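Side-chain contact in globin protein (Ramazzottius varieornatus, PDB 5ZIQ), which binds heme in a hexacoordinated state, with a histidine on each axial side of the iron, and may bind or carry oxygen like other globins: residues F21-T24 with S30-K33. Numbering follows the deposited sequence.
With EDO (1,2-ethanediol), chain I; SO4 (sulfate ion), chain F.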
# COMPACT_ATOMS: atom_id res chain seq x y z
N PHE A 21 -2.63 17.08 -6.70
CA PHE A 21 -2.64 15.65 -7.01
C PHE A 21 -1.65 15.45 -8.17
O PHE A 21 -1.64 16.23 -9.09
CB PHE A 21 -4.05 15.21 -7.40
CG PHE A 21 -4.21 13.72 -7.49
CD1 PHE A 21 -4.22 12.96 -6.33
CD2 PHE A 21 -4.30 13.09 -8.71
CE1 PHE A 21 -4.34 11.57 -6.39
CE2 PHE A 21 -4.41 11.69 -8.79
CZ PHE A 21 -4.45 10.94 -7.62
N PRO A 22 -0.80 14.40 -8.10
CA PRO A 22 0.30 14.33 -9.09
C PRO A 22 -0.15 14.04 -10.52
O PRO A 22 0.47 14.50 -11.46
CB PRO A 22 1.19 13.21 -8.54
CG PRO A 22 0.28 12.37 -7.67
CD PRO A 22 -0.64 13.37 -7.04
N LEU A 23 -1.18 13.21 -10.68
CA LEU A 23 -1.53 12.73 -12.02
C LEU A 23 -2.36 13.71 -12.82
O LEU A 23 -3.25 14.37 -12.27
CB LEU A 23 -2.30 11.39 -11.93
CG LEU A 23 -1.57 10.28 -11.16
CD1 LEU A 23 -2.51 9.06 -11.09
CD2 LEU A 23 -0.24 9.93 -11.82
N THR A 24 -2.11 13.77 -14.13
CA THR A 24 -3.00 14.52 -15.03
C THR A 24 -4.39 13.90 -15.01
O THR A 24 -4.54 12.77 -14.53
CB THR A 24 -2.50 14.46 -16.47
OG1 THR A 24 -2.53 13.09 -16.91
CG2 THR A 24 -1.07 15.00 -16.57
N SER A 30 -6.99 6.65 -15.64
CA SER A 30 -6.35 5.34 -15.84
C SER A 30 -6.12 4.63 -14.49
O SER A 30 -6.36 3.42 -14.35
CB SER A 30 -5.03 5.48 -16.60
OG SER A 30 -5.26 5.88 -17.95
N LEU A 31 -5.65 5.39 -13.50
CA LEU A 31 -5.49 4.87 -12.14
C LEU A 31 -6.81 4.34 -11.56
O LEU A 31 -6.88 3.22 -11.10
CB LEU A 31 -4.90 5.95 -11.21
CG LEU A 31 -4.92 5.57 -9.72
CD1 LEU A 31 -3.92 4.47 -9.40
CD2 LEU A 31 -4.70 6.77 -8.82
N VAL A 32 -7.86 5.17 -11.59
CA VAL A 32 -9.15 4.80 -11.02
C VAL A 32 -9.71 3.54 -11.71
O VAL A 32 -10.19 2.63 -11.03
CB VAL A 32 -10.12 6.00 -11.04
CG1 VAL A 32 -11.54 5.60 -10.62
CG2 VAL A 32 -9.60 7.09 -10.12
N LYS A 33 -9.64 3.48 -13.05
CA LYS A 33 -10.14 2.29 -13.77
C LYS A 33 -9.36 1.04 -13.42
O LYS A 33 -9.95 -0.03 -13.19
CB LYS A 33 -10.04 2.45 -15.29
CG LYS A 33 -11.10 3.26 -15.99
CD LYS A 33 -11.07 2.88 -17.49
CE LYS A 33 -9.72 3.15 -18.18
NZ LYS A 33 -9.81 3.15 -19.67
C1 EDO I . 1.55 12.75 -14.29
O1 EDO I . 0.30 12.41 -14.91
C2 EDO I . 2.74 12.53 -15.22
O2 EDO I . 2.75 13.38 -16.37
S SO4 F . -1.91 14.41 -20.45
O1 SO4 F . -1.74 13.81 -21.79
O2 SO4 F . -0.65 15.12 -20.11
O3 SO4 F . -3.00 15.40 -20.50
O4 SO4 F . -2.30 13.29 -19.57
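The F21 ring meets L31 at its edge: F21 CZ lies 4.3 Å from L31 CD2, and that methyl sits near the ring plane. One face of the ring carries P22 CD, displaced toward the rim. L23 makes the closer approach to L31. L23 CD1 is 3.9 Å from L31 CD2 and equally near L31 CB, and the two side chains cross at about a right angle. L31 holds CG anti to its backbone N (chi1 170°), and with chi2 at 71° its CD2 turns toward both F21 and L23. With an alanine in place of L23 the branch ending in CD1 is gone, and a gap would probably open beside L31 CB and CD2. Around this contact, F21 also touches V102 and L105 of helix 102-115, while L23 and L31 rest on I153 and Y154 of helix 148-170.

T24 follows as the N-cap of helix 25-38. T24 OG1 caps the backbone N of D27 and donates a hydrogen bond to O4 of a sulfate at 2.7 Å. T24 N gives a nearly straight hydrogen bond (171°) to ethanediol O1, 2.9 Å away; the same ethanediol is also hydrogen-bonded to D27 OD2. Both small molecules probably come from the crystallisation liquor. No hydrogen bond joins the two segments. Apolar contact between buried groups does, packing the residues before the helix against its second turn. The polar bonds gather at the helix start.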